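Local coordinates for Rv1990c (MbcA) (Mycobacterium tuberculosis, PDB 6FKG), which neutralises the NAD(+) phosphorylase toxin MbcT by blocking access to its active site, as the antitoxin of a type II toxin-antitoxin system, at the interface of chains C and A and the interface of chains C and B. Coordinates in Å, arbitrary orientation; residue numbers count along the deposited sequence, not the author numbering. Chains: chain A/B, Rv1990c (MbcA); chain C, Rv1989c (MbcT).

Contacts 1 and 3 both join toxin chain C to antitoxin chain A, and their C-alpha centres lie about 14 Å apart. The A segment 67-70 links them: A:Glu67 serves contact 1 and A:Val68 to A:Pro70 serve contact 3. Contact 2 joins the same toxin to a second antitoxin, chain B, about 28 Å from contact 1 and about 40 Å from contact 3. It uses B helices 7-19 and 52-65, whereas contact 1 uses A helix 99-110. MbcA thus meets MbcT through two surfaces, in keeping with the heterotetramer and its trimers; the contacts alone do not show which serves which level.

Contact 1: the interface of chains C and A. Residues chain C 33, 40, 43; chain A 67, 103, 107, 110-111.
C:Arg33, burying 88 Å², reaches from a toxin loop into an acidic cluster formed by A:Glu67, A:Asp107 and A:Glu111. The chain bends at chi2 (-42°) and brings the guanidinium between the carboxylates of A:Glu67 and A:Asp107. NE and NH2 of C:Arg33 grip A:Glu67 side-on, NE to OE2 at 2.8 Å and NH2 to OE1 at 2.8 Å. Both oxygens are met on the syn side, about 30° out of the carboxylate plane, and the two planes are turned 40° apart. NH2 of C:Arg33 also bonds A:Asp107 OD1 at 2.9 Å, from above that carboxylate plane. C:Arg33 NH1 makes a longer salt bridge to A:Glu111 OE2 at 3.9 Å. The methyl CB of A:Ala110 covers one guanidinium face near its rim. A:Asp107, on helix 99-110, faces two arginines, C:Arg33 and C:Arg43. C:Arg43 NH1 forms a salt bridge to A:Asp107 OD1 at 3.1 Å, but the N-H points away, so no hydrogen bond forms. Two positive groups may well stabilise the charged carboxylate. The patch is part of the toxin-antitoxin interface and may serve the active-site block. At the start of toxin helix 39-44, the backbone N of C:Gly40 donates to A:Glu111 OE1 at 2.9 Å, from above the carboxylate plane.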
# COMPACT_ATOMS: atom_id res chain seq x y z
N ARG C 33 0.16 -23.06 -35.71
CA ARG C 33 -0.83 -23.29 -34.66
C ARG C 33 -1.79 -24.43 -34.97
O ARG C 33 -2.07 -24.74 -36.13
CB ARG C 33 -1.64 -22.01 -34.40
CG ARG C 33 -0.79 -20.85 -33.95
CD ARG C 33 0.25 -21.28 -32.93
NE ARG C 33 1.01 -20.14 -32.44
CZ ARG C 33 0.66 -19.40 -31.39
NH1 ARG C 33 -0.42 -19.72 -30.67
NH2 ARG C 33 1.41 -18.37 -31.03
N GLY C 40 -5.37 -19.01 -27.18
CA GLY C 40 -5.12 -17.61 -27.49
C GLY C 40 -6.24 -16.74 -26.96
O GLY C 40 -6.00 -15.77 -26.23
N ARG C 43 -6.05 -16.59 -23.23
CA ARG C 43 -4.99 -15.79 -22.65
C ARG C 43 -5.34 -14.29 -22.71
O ARG C 43 -5.09 -13.56 -21.75
CB ARG C 43 -3.66 -16.07 -23.37
CG ARG C 43 -3.07 -17.43 -23.01
CD ARG C 43 -1.77 -17.69 -23.75
NE ARG C 43 -0.75 -16.71 -23.42
CZ ARG C 43 0.33 -16.48 -24.16
NH1 ARG C 43 0.51 -17.16 -25.29
NH2 ARG C 43 1.21 -15.57 -23.79
N GLU A 67 6.04 -14.18 -35.57
CA GLU A 67 5.14 -15.24 -36.01
C GLU A 67 3.90 -14.67 -36.71
O GLU A 67 3.32 -15.34 -37.56
CB GLU A 67 4.70 -16.12 -34.82
CG GLU A 67 3.76 -17.26 -35.23
CD GLU A 67 3.34 -18.19 -34.09
OE1 GLU A 67 3.43 -17.79 -32.92
OE2 GLU A 67 2.88 -19.32 -34.38
N LEU A 103 2.31 -10.29 -25.04
CA LEU A 103 2.44 -11.67 -25.48
C LEU A 103 1.08 -12.35 -25.64
O LEU A 103 0.88 -13.15 -26.56
CB LEU A 103 3.31 -12.46 -24.51
CG LEU A 103 4.78 -12.03 -24.46
CD1 LEU A 103 5.52 -12.88 -23.42
CD2 LEU A 103 5.44 -12.17 -25.83
N ASP A 107 -0.56 -13.89 -29.12
CA ASP A 107 -1.06 -15.26 -29.22
C ASP A 107 -2.49 -15.28 -29.73
O ASP A 107 -2.87 -16.19 -30.45
CB ASP A 107 -0.97 -15.97 -27.88
CG ASP A 107 -0.66 -17.44 -28.05
OD1 ASP A 107 0.52 -17.72 -28.31
OD2 ASP A 107 -1.58 -18.28 -27.90
N ALA A 110 -2.20 -14.78 -33.41
CA ALA A 110 -1.75 -16.05 -33.99
C ALA A 110 -2.86 -17.09 -34.06
O ALA A 110 -2.78 -18.02 -34.86
CB ALA A 110 -0.57 -16.63 -33.19
N GLU A 111 -3.90 -16.94 -33.24
CA GLU A 111 -5.03 -17.88 -33.26
C GLU A 111 -6.25 -17.32 -33.98
O GLU A 111 -7.34 -17.91 -33.94
CB GLU A 111 -5.41 -18.30 -31.84
CG GLU A 111 -4.32 -19.16 -31.19
CD GLU A 111 -4.83 -20.08 -30.10
OE1 GLU A 111 -6.04 -20.10 -29.82
OE2 GLU A 111 -4.00 -20.81 -29.51

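Contact 2: the interface of chains C and B. Residues chain C 5, 7, 133, 137; chain B 8, 12, 52, 56, 60.
The backbone carbonyl O of C:Leu5, near the toxin N-terminus, accepts a hydrogen bond from B:Lys52 NZ at 2.9 Å, with the donor above the carbonyl plane. The extended B:Lys52 chain carries its terminal amine NZ from the start of helix 52-65. A water bridges C:Glu7 O and B:Leu8 N, at 2.9 Å from each. An apolar core lies between these links and a hydrogen bond of C:His133 with B:Tyr60. C:Leu5 keeps CG anti to its amide nitrogen (chi1 -171°), and its CD2 lies over the centre of the C:Phe137 ring within the toxin. From the antitoxin, B:Leu8 CD1 packs 3.5 Å from C:Phe137 CE2, and it also touches C:Leu5 CD2. B:Val12 CG2 meets the edge of the same ring in plane. B:Ile56 CD1 completes the core at 3.7 Å from C:Leu5 CB. On the opposite flank of the core, B:Tyr60 OH and C:His133 NE2 form a hydrogen bond of 2.7 Å, its direction undecided; the two side chains cross at about a right angle. This small hydrophobic interface ties a second MbcA copy to the toxin in the MbcT-MbcA assembly. The toxin N-terminal segment and the end of helix 126-137 pack against antitoxin helices 7-19 and 52-65.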
# COMPACT_ATOMS: atom_id res chain seq x y z
N LEU C 5 -21.42 -12.75 -11.97
CA LEU C 5 -22.24 -13.65 -12.78
C LEU C 5 -23.72 -13.45 -12.47
O LEU C 5 -24.26 -14.01 -11.52
CB LEU C 5 -21.83 -15.10 -12.55
CG LEU C 5 -22.41 -16.18 -13.46
CD1 LEU C 5 -22.06 -15.93 -14.91
CD2 LEU C 5 -21.89 -17.55 -13.03
N GLU C 7 -27.53 -13.46 -11.97
CA GLU C 7 -28.59 -14.48 -11.92
C GLU C 7 -29.62 -14.29 -13.05
O GLU C 7 -30.04 -15.26 -13.68
CB GLU C 7 -29.30 -14.46 -10.57
CG GLU C 7 -30.49 -15.42 -10.52
CD GLU C 7 -31.25 -15.37 -9.21
OE1 GLU C 7 -30.61 -15.13 -8.16
OE2 GLU C 7 -32.48 -15.55 -9.24
N HIS C 133 -19.62 -15.87 -21.37
CA HIS C 133 -19.30 -16.48 -20.07
C HIS C 133 -20.49 -17.27 -19.51
O HIS C 133 -20.34 -18.41 -19.02
CB HIS C 133 -18.86 -15.39 -19.09
CG HIS C 133 -18.55 -15.89 -17.70
ND1 HIS C 133 -18.67 -15.09 -16.59
CD2 HIS C 133 -18.08 -17.08 -17.27
CE1 HIS C 133 -18.32 -15.78 -15.51
NE2 HIS C 133 -17.96 -16.99 -15.90
N PHE C 137 -20.86 -21.19 -18.88
CA PHE C 137 -21.23 -21.58 -17.51
C PHE C 137 -22.37 -22.60 -17.49
O PHE C 137 -22.41 -23.50 -16.64
CB PHE C 137 -21.62 -20.34 -16.70
CG PHE C 137 -21.99 -20.65 -15.26
CD1 PHE C 137 -21.02 -20.90 -14.32
CD2 PHE C 137 -23.32 -20.67 -14.86
CE1 PHE C 137 -21.35 -21.18 -13.00
CE2 PHE C 137 -23.67 -20.95 -13.54
CZ PHE C 137 -22.67 -21.20 -12.61
N LEU B 8 -28.76 -20.36 -12.00
CA LEU B 8 -27.43 -20.11 -11.45
C LEU B 8 -27.16 -20.97 -10.20
O LEU B 8 -26.15 -21.69 -10.13
CB LEU B 8 -27.26 -18.63 -11.11
CG LEU B 8 -26.00 -18.23 -10.35
CD1 LEU B 8 -24.77 -18.70 -11.11
CD2 LEU B 8 -25.98 -16.73 -10.18
N VAL B 12 -24.51 -24.20 -9.72
CA VAL B 12 -23.49 -24.20 -8.68
C VAL B 12 -23.70 -25.37 -7.71
O VAL B 12 -22.76 -26.07 -7.34
CB VAL B 12 -23.48 -22.88 -7.89
CG1 VAL B 12 -22.57 -22.97 -6.66
CG2 VAL B 12 -23.06 -21.73 -8.79
N LYS B 52 -20.67 -14.75 -2.88
CA LYS B 52 -21.12 -15.40 -4.11
C LYS B 52 -19.97 -15.64 -5.09
O LYS B 52 -19.93 -16.65 -5.78
CB LYS B 52 -22.20 -14.56 -4.77
CG LYS B 52 -22.58 -15.03 -6.17
CD LYS B 52 -23.70 -14.16 -6.74
CE LYS B 52 -23.85 -14.36 -8.23
NZ LYS B 52 -24.89 -13.46 -8.77
N ILE B 56 -18.94 -19.34 -6.81
CA ILE B 56 -18.78 -19.59 -8.23
C ILE B 56 -17.38 -20.13 -8.51
O ILE B 56 -17.22 -21.07 -9.30
CB ILE B 56 -19.03 -18.33 -9.05
CG1 ILE B 56 -20.50 -17.93 -8.90
CG2 ILE B 56 -18.66 -18.55 -10.51
CD1 ILE B 56 -20.79 -16.50 -9.33
N TYR B 60 -16.32 -23.65 -10.29
CA TYR B 60 -15.30 -23.82 -11.34
C TYR B 60 -14.34 -24.95 -11.00
O TYR B 60 -14.04 -25.81 -11.83
CB TYR B 60 -14.45 -22.57 -11.53
CG TYR B 60 -15.17 -21.35 -12.08
CD1 TYR B 60 -16.38 -21.47 -12.75
CD2 TYR B 60 -14.63 -20.09 -11.90
CE1 TYR B 60 -17.03 -20.34 -13.25
CE2 TYR B 60 -15.27 -18.96 -12.39
CZ TYR B 60 -16.47 -19.09 -13.06
OH TYR B 60 -17.09 -17.95 -13.53
O HOH W 1 -30.38 -18.06 -12.84

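Contact 3: the interface of chains C and A. Residues chain C 83-84, 86-87; chain A 68-70.
A:Pro70 packs against the toxin segment 83-87 and buries 50 Å², more than any other residue of this small patch. Its ring meets C:Glu86 with CB and CG. The side chain of C:Glu86 crosses the proline at about a right angle, and its CB lies 3.9 Å from A:Pro70 CG. The carboxylate oxygen OE1 of C:Glu86 is 4.0 Å from A:Pro70 CB, a loose contact with the aliphatic ring. The backbone carbonyl O of C:Lys83 points at the CG–CD side of the ring; it lies 3.4 Å from A:Pro70 CD.

C:Ala87 comes next on the toxin side, with 23 Å² buried. The methyl CB of C:Ala87 rests against the peptide link between A:Val68 and A:Leu69, with C:Ala87 CB 3.7 Å from the carbonyl carbon C of A:Val68. Here the antitoxin offers backbone rather than side chain. A:Leu69 turns toward C:Met84 at the end of toxin helix 81-84. The leucine CG stands anti to its carbonyl carbon (chi1 -70°), and branch CD2 makes the contact. The patch is a small van der Waals interface between two loop segments and the end of a short helix. It extends the toxin-antitoxin contact beyond the charged patch of A:Glu67 by van der Waals packing. C:Met84 touches with the middle of its chain, CG lying 3.8 Å from A:Leu69 CD2.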
# COMPACT_ATOMS: atom_id res chain seq x y z
N LYS C 83 -0.33 -7.45 -46.48
CA LYS C 83 0.96 -7.34 -45.82
C LYS C 83 1.04 -8.28 -44.62
O LYS C 83 2.08 -8.90 -44.39
CB LYS C 83 1.23 -5.90 -45.39
CG LYS C 83 1.62 -5.00 -46.57
CD LYS C 83 2.01 -3.60 -46.13
CE LYS C 83 2.33 -2.72 -47.34
NZ LYS C 83 3.63 -3.12 -47.97
N MET C 84 -0.04 -8.38 -43.86
CA MET C 84 -0.06 -9.28 -42.69
C MET C 84 0.19 -10.72 -43.12
O MET C 84 0.91 -11.48 -42.45
CB MET C 84 -1.39 -9.16 -41.95
CG MET C 84 -1.47 -10.03 -40.72
SD MET C 84 -3.04 -9.83 -39.86
CE MET C 84 -4.01 -11.06 -40.69
N GLU C 86 2.00 -11.81 -45.38
CA GLU C 86 3.39 -12.10 -45.70
C GLU C 86 3.99 -12.98 -44.62
O GLU C 86 4.93 -13.74 -44.87
CB GLU C 86 4.21 -10.82 -45.86
CG GLU C 86 3.69 -9.89 -46.97
CD GLU C 86 4.63 -8.73 -47.25
OE1 GLU C 86 5.76 -8.75 -46.71
OE2 GLU C 86 4.24 -7.81 -48.00
N ALA C 87 3.45 -12.89 -43.40
CA ALA C 87 3.79 -13.86 -42.36
C ALA C 87 2.96 -15.11 -42.64
O ALA C 87 1.88 -15.02 -43.23
CB ALA C 87 3.53 -13.30 -40.96
N VAL A 68 3.50 -13.45 -36.36
CA VAL A 68 2.21 -12.93 -36.83
C VAL A 68 2.31 -11.74 -37.79
O VAL A 68 1.33 -11.40 -38.46
CB VAL A 68 1.31 -12.54 -35.63
CG1 VAL A 68 0.91 -13.78 -34.86
CG2 VAL A 68 1.99 -11.52 -34.73
N LEU A 69 3.48 -11.10 -37.86
CA LEU A 69 3.67 -9.99 -38.80
C LEU A 69 5.05 -10.01 -39.43
O LEU A 69 6.03 -10.42 -38.80
CB LEU A 69 3.46 -8.65 -38.08
CG LEU A 69 2.04 -8.29 -37.66
CD1 LEU A 69 2.06 -7.07 -36.73
CD2 LEU A 69 1.19 -8.02 -38.89
N PRO A 70 5.16 -9.55 -40.69
CA PRO A 70 6.48 -9.40 -41.30
C PRO A 70 7.25 -8.25 -40.65
O PRO A 70 6.62 -7.43 -39.98
CB PRO A 70 6.16 -9.10 -42.76
CG PRO A 70 4.79 -8.52 -42.73
CD PRO A 70 4.07 -9.21 -41.62